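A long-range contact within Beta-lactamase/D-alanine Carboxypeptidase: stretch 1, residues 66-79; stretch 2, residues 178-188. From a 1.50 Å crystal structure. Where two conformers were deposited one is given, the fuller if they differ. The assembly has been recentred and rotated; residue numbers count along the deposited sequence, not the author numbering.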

ATOM      1  N   LEU A  66       1.945   2.233  -2.178  1.00  7.61           N
ATOM      2  CA  LEU A  66       2.683   1.729  -3.356  1.00  7.43           C
ATOM      3  C   LEU A  66       2.242   2.434  -4.629  1.00  8.63           C
ATOM      4  O   LEU A  66       3.038   2.661  -5.542  1.00 10.05           O
HETATM    5  N   MSE A  67       0.963   2.778  -4.695  1.00  8.24           N
HETATM    6  CA  MSE A  67       0.456   3.523  -5.846  1.00  8.06           C
HETATM    7  C   MSE A  67       0.897   4.994  -5.815  1.00  8.28           C
HETATM    8  O   MSE A  67       1.180   5.578  -6.854  1.00  8.63           O
ATOM      9  N   THR A  68       0.941   5.598  -4.635  1.00  8.03           N
ATOM     10  CA  THR A  68       1.469   6.960  -4.526  1.00  7.73           C
ATOM     11  C   THR A  68       2.912   6.991  -5.007  1.00  7.55           C
ATOM     12  O   THR A  68       3.288   7.849  -5.801  1.00  9.55           O
ATOM     13  N   SER A  69       3.728   6.050  -4.543  1.00  8.23           N
ATOM     14  CA  SER A  69       5.112   5.984  -5.034  1.00  7.46           C
ATOM     15  C   SER A  69       5.197   5.667  -6.524  1.00  8.80           C
ATOM     16  O   SER A  69       6.070   6.191  -7.230  1.00 10.40           O
ATOM     17  N   GLU A  70       4.284   4.827  -7.016  1.00  8.81           N
ATOM     18  CA  GLU A  70       4.221   4.547  -8.451  1.00  9.02           C
ATOM     19  C   GLU A  70       4.016   5.836  -9.251  1.00  9.45           C
ATOM     20  O   GLU A  70       4.713   6.100 -10.235  1.00  9.75           O
ATOM     21  N   ILE A  71       3.044   6.634  -8.829  1.00  8.76           N
ATOM     22  CA  ILE A  71       2.779   7.914  -9.471  1.00  9.32           C
ATOM     23  C   ILE A  71       3.985   8.846  -9.393  1.00  9.98           C
ATOM     24  O   ILE A  71       4.335   9.489 -10.392  1.00 10.63           O
HETATM   25  N   MSE A  72       4.633   8.918  -8.234  1.00  9.06           N
HETATM   26  CA  MSE A  72       5.842   9.727  -8.115  1.00  8.78           C
HETATM   27  C   MSE A  72       6.908   9.269  -9.121  1.00  9.15           C
HETATM   28  O   MSE A  72       7.509  10.080  -9.823  1.00 10.41           O
ATOM     29  N   VAL A  73       7.134   7.962  -9.202  1.00  9.02           N
ATOM     30  CA  VAL A  73       8.143   7.428 -10.115  1.00  8.96           C
ATOM     31  C   VAL A  73       7.775   7.725 -11.577  1.00 10.69           C
ATOM     32  O   VAL A  73       8.633   8.115 -12.386  1.00 11.93           O
ATOM     33  N   LYS A  74       6.502   7.563 -11.927  1.00 11.32           N
ATOM     34  CA  LYS A  74       6.084   7.866 -13.285  1.00 11.17           C
ATOM     35  C   LYS A  74       6.228   9.351 -13.614  1.00 10.88           C
ATOM     36  O   LYS A  74       6.751   9.708 -14.685  1.00 12.29           O
ATOM     37  N   LEU A  75       5.834  10.221 -12.683  1.00 11.49           N
ATOM     38  CA  LEU A  75       6.002  11.661 -12.908  1.00 11.07           C
ATOM     39  C   LEU A  75       7.480  12.063 -12.986  1.00 10.19           C
ATOM     40  O   LEU A  75       7.840  12.994 -13.712  1.00 12.43           O
ATOM     41  N   ALA A  76       8.336  11.368 -12.243  1.00  9.81           N
ATOM     42  CA  ALA A  76       9.771  11.631 -12.323  1.00 10.48           C
ATOM     43  C   ALA A  76      10.301  11.240 -13.695  1.00 11.44           C
ATOM     44  O   ALA A  76      11.099  11.965 -14.291  1.00 13.95           O
ATOM     45  N   ASP A  77       9.860  10.099 -14.215  1.00 12.35           N
ATOM     46  CA  ASP A  77      10.278   9.714 -15.562  1.00 14.83           C
ATOM     47  C   ASP A  77       9.804  10.726 -16.608  1.00 15.75           C
ATOM     48  O   ASP A  77      10.502  10.968 -17.609  1.00 17.93           O
ATOM     49  N   ASP A  78       8.633  11.317 -16.372  1.00 14.27           N
ATOM     50  CA  ASP A  78       8.076  12.349 -17.252  1.00 15.94           C
ATOM     51  C   ASP A  78       8.817  13.686 -17.138  1.00 14.98           C
ATOM     52  O   ASP A  78       8.564  14.608 -17.933  1.00 15.27           O
ATOM     53  N   GLY A  79       9.686  13.814 -16.141  1.00 15.56           N
ATOM     54  CA  GLY A  79      10.357  15.081 -15.887  1.00 16.69           C
ATOM     55  C   GLY A  79       9.517  16.109 -15.144  1.00 17.27           C
ATOM     56  O   GLY A  79       9.894  17.279 -15.069  1.00 20.55           O
ATOM     57  N   PRO A 178      -6.027  17.214 -10.072  1.00 17.51           N
ATOM     58  CA  PRO A 178      -6.403  16.555  -8.818  1.00 16.75           C
ATOM     59  C   PRO A 178      -5.735  15.194  -8.718  1.00 15.77           C
ATOM     60  O   PRO A 178      -5.544  14.525  -9.737  1.00 15.66           O
ATOM     61  N   TYR A 179      -5.372  14.792  -7.503  1.00 14.59           N
ATOM     62  CA  TYR A 179      -4.760  13.492  -7.323  1.00 12.67           C
ATOM     63  C   TYR A 179      -5.615  12.356  -7.888  1.00 13.88           C
ATOM     64  O   TYR A 179      -5.078  11.401  -8.466  1.00 13.91           O
ATOM     65  N   ALA A 180      -6.936  12.449  -7.733  1.00 14.35           N
ATOM     66  CA  ALA A 180      -7.816  11.404  -8.256  1.00 14.54           C
ATOM     67  C   ALA A 180      -7.624  11.247  -9.769  1.00 13.49           C
ATOM     68  O   ALA A 180      -7.730  10.145 -10.298  1.00 13.74           O
ATOM     69  N   HIS A 181      -7.351  12.347 -10.469  1.00 14.02           N
ATOM     70  CA  HIS A 181      -7.083  12.268 -11.904  1.00 15.01           C
ATOM     71  C   HIS A 181      -5.747  11.607 -12.218  1.00 14.63           C
ATOM     72  O   HIS A 181      -5.635  10.900 -13.215  1.00 14.43           O
ATOM     73  N   LEU A 182      -4.730  11.853 -11.388  1.00 14.18           N
ATOM     74  CA  LEU A 182      -3.471  11.135 -11.533  1.00 14.25           C
ATOM     75  C   LEU A 182      -3.638   9.634 -11.343  1.00 13.51           C
ATOM     76  O   LEU A 182      -3.096   8.845 -12.122  1.00 14.12           O
ATOM     77  N   LEU A 183      -4.355   9.240 -10.289  1.00 13.42           N
ATOM     78  CA  LEU A 183      -4.589   7.818  -9.999  1.00 11.09           C
ATOM     79  C   LEU A 183      -5.267   7.163 -11.206  1.00 10.86           C
ATOM     80  O   LEU A 183      -4.880   6.075 -11.640  1.00 12.06           O
ATOM     81  N   ARG A 184      -6.274   7.845 -11.753  0.73  9.75           N
ATOM     82  CA  ARG A 184      -6.989   7.351 -12.915  0.73 11.45           C
ATOM     83  C   ARG A 184      -6.065   7.303 -14.138  0.73 12.27           C
ATOM     84  O   ARG A 184      -5.927   6.268 -14.784  0.73 13.13           O
ATOM     85  N   ASP A 185      -5.401   8.419 -14.437  1.00 13.11           N
ATOM     86  CA  ASP A 185      -4.628   8.526 -15.683  1.00 13.67           C
ATOM     87  C   ASP A 185      -3.342   7.700 -15.705  1.00 13.43           C
ATOM     88  O   ASP A 185      -2.954   7.160 -16.765  1.00 15.99           O
ATOM     89  N   LYS A 186      -2.670   7.615 -14.558  1.00 13.33           N
ATOM     90  CA  LYS A 186      -1.398   6.897 -14.483  1.00 13.56           C
ATOM     91  C   LYS A 186      -1.536   5.419 -14.130  1.00 13.79           C
ATOM     92  O   LYS A 186      -0.664   4.626 -14.463  1.00 15.24           O
ATOM     93  N   ILE A 187      -2.619   5.054 -13.443  1.00 12.63           N
ATOM     94  CA  ILE A 187      -2.738   3.691 -12.941  1.00 11.92           C
ATOM     95  C   ILE A 187      -4.001   2.947 -13.377  1.00 12.18           C
ATOM     96  O   ILE A 187      -3.929   1.936 -14.091  1.00 12.36           O
ATOM     97  N   THR A 188      -5.154   3.417 -12.927  1.00 11.14           N
ATOM     98  CA  THR A 188      -6.358   2.600 -13.039  1.00 12.37           C
ATOM     99  C   THR A 188      -6.960   2.541 -14.452  1.00 12.54           C
ATOM    100  O   THR A 188      -7.411   1.485 -14.884  1.00 12.92           O
TER

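Helices 66-77 and 179-188 cross at 77°, their axes 10.0 Å apart at closest approach. Ile-71 lies at the centre of the contact, its side chain set among four residues of the second helix and its CA 6.6 Å from the CA of Lys-186. Ile-71 points toward the second helix with chi1 m and chi2 t; in this extended form the side chain sits in a hole formed by Tyr-179, Leu-182, Lys-186 and Ile-187, with its CD1 3.7 Å from Tyr-179 CZ and 3.8 Å from Leu-183 CA, while CG2 lies 4.0 Å from Leu-182 CD1. Ile-187 answers with the same m, t rotamer: its CD1 reaches Ile-71 CG1 at 3.8 Å and Met-67 CB at 3.6 Å. Selenomethionine Met-67 (m, t, t) extends its SE to 4.3 Å from Leu-183 CD1. Leu-75 and Leu-182, both m, t, meet through their CD1 atoms at 4.1 Å; the CB of Leu-75 points sideways, but the end of its side chain comes nearer. Tyr-179 also starts sideways, and with chi1 t its end comes nearer the first helix, OH lying 3.3 Å from Thr-68 CA. Water 1 joins the polar groups here, donating to Thr-68 OG1 at 2.9 Å and hydrogen-bonded to Tyr-179 OH at 2.7 Å.

Two lysines close the other flank. Lys-74 (m, t, t, t) stretches out so that NZ donates to Lys-186 O at 2.9 Å, a carbonyl within the wider pi-type turn at 183-188, and pairs with Glu-70 OE2 at 2.8 Å in a salt bridge along its own helix. Lys-186 bends at chi1 and chi2, both m, then runs straight through chi3 and chi4, both t; its CE passes 4.1 Å from Leu-75 CD2 before NZ forms a salt bridge with Asp-78 OD2 at 2.7 Å. The aliphatic stem thus covers apolar neighbours while the charge reaches the exposed carboxylate.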

ATOM      1  CB  LEU A  66       2.493   0.217  -3.520  1.00  6.87           C
ATOM      2  CG  LEU A  66       2.853  -0.640  -2.294  1.00  6.76           C
ATOM      3  CD1 LEU A  66       2.677  -2.119  -2.656  1.00  9.65           C
ATOM      4  CD2 LEU A  66       4.280  -0.328  -1.846  1.00  8.91           C
HETATM    5  CB  MSE A  67      -1.070   3.388  -5.938  1.00  9.66           C
HETATM    6  CG  MSE A  67      -1.485   1.936  -6.178  1.00  9.58           C
HETATM    7 SE   MSE A  67      -3.368   1.658  -6.395  0.74 12.47          SE
HETATM    8  CE  MSE A  67      -3.373  -0.310  -6.329  1.00 12.25           C
ATOM      9  CB  THR A  68       1.398   7.463  -3.090  1.00  6.93           C
ATOM     10  OG1 THR A  68       0.090   7.155  -2.573  1.00  8.92           O
ATOM     11  CG2 THR A  68       1.640   8.971  -3.031  1.00  9.72           C
ATOM     12  CB  SER A  69       5.945   5.010  -4.194  1.00  8.47           C
ATOM     13  OG  SER A  69       6.307   5.654  -2.976  1.00 10.21           O
ATOM     14  CB  GLU A  70       3.077   3.571  -8.783  1.00  9.77           C
ATOM     15  CG  GLU A  70       2.881   3.416 -10.308  1.00 10.52           C
ATOM     16  CD  GLU A  70       1.926   2.326 -10.728  1.00 14.87           C
ATOM     17  OE1 GLU A  70       1.217   1.821  -9.880  1.00 14.28           O
ATOM     18  OE2 GLU A  70       1.863   2.006 -11.947  1.00 17.78           O
ATOM     19  CB  ILE A  71       1.496   8.560  -8.910  1.00  9.47           C
ATOM     20  CG1 ILE A  71       0.291   7.707  -9.327  1.00 11.01           C
ATOM     21  CG2 ILE A  71       1.334  10.016  -9.398  1.00  9.36           C
ATOM     22  CD1 ILE A  71      -1.001   8.084  -8.639  1.00 12.18           C
HETATM   23  CB  MSE A  72       6.405   9.669  -6.699  1.00  8.88           C
HETATM   24  CG  MSE A  72       7.661  10.519  -6.515  1.00  9.89           C
HETATM   25 SE   MSE A  72       8.467  10.244  -4.761  0.76 12.31          SE
HETATM   26  CE  MSE A  72       8.888   8.345  -4.948  1.00 10.77           C
ATOM     27  CB  VAL A  73       8.348   5.917  -9.862  1.00 10.12           C
ATOM     28  CG1 VAL A  73       9.093   5.245 -11.004  1.00  9.96           C
ATOM     29  CG2 VAL A  73       9.067   5.712  -8.532  1.00  8.99           C
ATOM     30  CB  LYS A  74       4.670   7.357 -13.548  1.00 12.52           C
ATOM     31  CG  LYS A  74       4.641   5.836 -13.618  1.00 12.59           C
ATOM     32  CD  LYS A  74       3.255   5.302 -13.767  1.00 13.91           C
ATOM     33  CE  LYS A  74       3.305   3.877 -14.298  1.00 16.11           C
ATOM     34  NZ  LYS A  74       1.935   3.334 -14.372  1.00 17.98           N
ATOM     35  CB  LEU A  75       5.282  12.479 -11.823  1.00 11.22           C
ATOM     36  CG  LEU A  75       3.753  12.448 -11.882  1.00 11.13           C
ATOM     37  CD1 LEU A  75       3.182  13.248 -10.705  1.00 12.96           C
ATOM     38  CD2 LEU A  75       3.229  12.987 -13.198  1.00 12.00           C
ATOM     39  CB  ALA A  76      10.527  10.882 -11.221  1.00  9.89           C
ATOM     40  CB  ASP A  77       9.767   8.317 -15.905  1.00 18.84           C
ATOM     41  CG  ASP A  77      10.280   7.833 -17.242  1.00 27.61           C
ATOM     42  OD1 ASP A  77      11.509   7.607 -17.366  1.00 30.27           O
ATOM     43  OD2 ASP A  77       9.458   7.688 -18.171  1.00 31.03           O
ATOM     44  CB  ASP A  78       6.605  12.628 -16.910  1.00 16.57           C
ATOM     45  CG  ASP A  78       5.669  11.493 -17.284  1.00 18.48           C
ATOM     46  OD1 ASP A  78       6.063  10.593 -18.065  1.00 18.57           O
ATOM     47  OD2 ASP A  78       4.516  11.524 -16.790  1.00 19.84           O
ATOM     48  CB  PRO A 178      -7.922  16.387  -8.949  1.00 18.62           C
ATOM     49  CG  PRO A 178      -8.334  17.487  -9.887  1.00 19.36           C
ATOM     50  CD  PRO A 178      -7.207  17.588 -10.879  1.00 18.75           C
ATOM     51  CB  TYR A 179      -4.415  13.226  -5.853  1.00 12.44           C
ATOM     52  CG  TYR A 179      -3.546  12.021  -5.717  1.00 11.57           C
ATOM     53  CD1 TYR A 179      -2.179  12.101  -5.952  1.00 11.64           C
ATOM     54  CD2 TYR A 179      -4.096  10.787  -5.407  1.00 11.57           C
ATOM     55  CE1 TYR A 179      -1.375  10.991  -5.859  1.00 10.40           C
ATOM     56  CE2 TYR A 179      -3.308   9.657  -5.296  1.00 11.21           C
ATOM     57  CZ  TYR A 179      -1.947   9.768  -5.514  1.00 11.45           C
ATOM     58  OH  TYR A 179      -1.170   8.665  -5.406  1.00 11.44           O
ATOM     59  CB  ALA A 180      -9.264  11.710  -7.942  1.00 15.88           C
ATOM     60  CB  HIS A 181      -7.123  13.658 -12.538  1.00 16.42           C
ATOM     61  CG  HIS A 181      -8.490  14.261 -12.550  1.00 20.14           C
ATOM     62  ND1 HIS A 181      -8.814  15.361 -13.314  1.00 21.06           N
ATOM     63  CD2 HIS A 181      -9.624  13.903 -11.903  1.00 22.32           C
ATOM     64  CE1 HIS A 181     -10.086  15.666 -13.125  1.00 23.44           C
ATOM     65  NE2 HIS A 181     -10.600  14.798 -12.273  1.00 24.43           N
ATOM     66  CB  LEU A 182      -2.417  11.639 -10.547  1.00 14.86           C
ATOM     67  CG  LEU A 182      -1.719  12.941 -10.884  1.00 16.06           C
ATOM     68  CD1 LEU A 182      -0.806  13.359  -9.724  1.00 15.83           C
ATOM     69  CD2 LEU A 182      -0.927  12.770 -12.170  1.00 17.59           C
ATOM     70  CB  LEU A 183      -5.453   7.674  -8.742  1.00 12.62           C
ATOM     71  CG  LEU A 183      -5.912   6.279  -8.329  1.00 13.73           C
ATOM     72  CD1 LEU A 183      -4.699   5.379  -8.105  1.00 14.91           C
ATOM     73  CD2 LEU A 183      -6.766   6.386  -7.069  1.00 14.16           C
ATOM     74  CB  ARG A 184      -8.197   8.255 -13.187  0.73 14.79           C
ATOM     75  CG  ARG A 184      -9.052   7.848 -14.374  0.73 16.80           C
ATOM     76  CD  ARG A 184      -9.959   8.997 -14.789  0.73 18.53           C
ATOM     77  NE  ARG A 184      -9.168  10.144 -15.247  0.73 20.36           N
ATOM     78  CZ  ARG A 184      -9.634  11.380 -15.392  0.73 24.50           C
ATOM     79  NH1 ARG A 184     -10.897  11.661 -15.104  0.73 26.97           N
ATOM     80  NH2 ARG A 184      -8.827  12.340 -15.816  0.73 24.87           N
ATOM     81  CB  ASP A 185      -4.301   9.994 -16.004  1.00 15.45           C
ATOM     82  CG  ASP A 185      -5.543  10.834 -16.226  1.00 19.86           C
ATOM     83  OD1 ASP A 185      -6.638  10.255 -16.400  1.00 20.91           O
ATOM     84  OD2 ASP A 185      -5.420  12.080 -16.228  1.00 22.31           O
ATOM     85  CB  LYS A 186      -0.441   7.561 -13.480  1.00 15.46           C
ATOM     86  CG  LYS A 186       0.113   8.915 -13.921  1.00 16.93           C
ATOM     87  CD  LYS A 186       0.804   8.787 -15.253  1.00 17.76           C
ATOM     88  CE  LYS A 186       1.856   9.867 -15.450  1.00 18.70           C
ATOM     89  NZ  LYS A 186       2.520   9.701 -16.771  1.00 20.91           N
ATOM     90  CB  ILE A 187      -2.643   3.636 -11.405  1.00 11.97           C
ATOM     91  CG1 ILE A 187      -1.296   4.186 -10.945  1.00 11.96           C
ATOM     92  CG2 ILE A 187      -2.809   2.192 -10.926  1.00 11.18           C
ATOM     93  CD1 ILE A 187      -1.083   4.153  -9.419  1.00 12.51           C
ATOM     94  CB  THR A 188      -7.439   3.009 -12.004  1.00 12.67           C
ATOM     95  OG1 THR A 188      -7.977   4.300 -12.335  1.00 13.48           O
ATOM     96  CG2 THR A 188      -6.845   3.025 -10.588  1.00 12.20           C
TER
HETATM   97  O   HOH W   1      -2.339   6.721  -4.002  1.00 10.19           O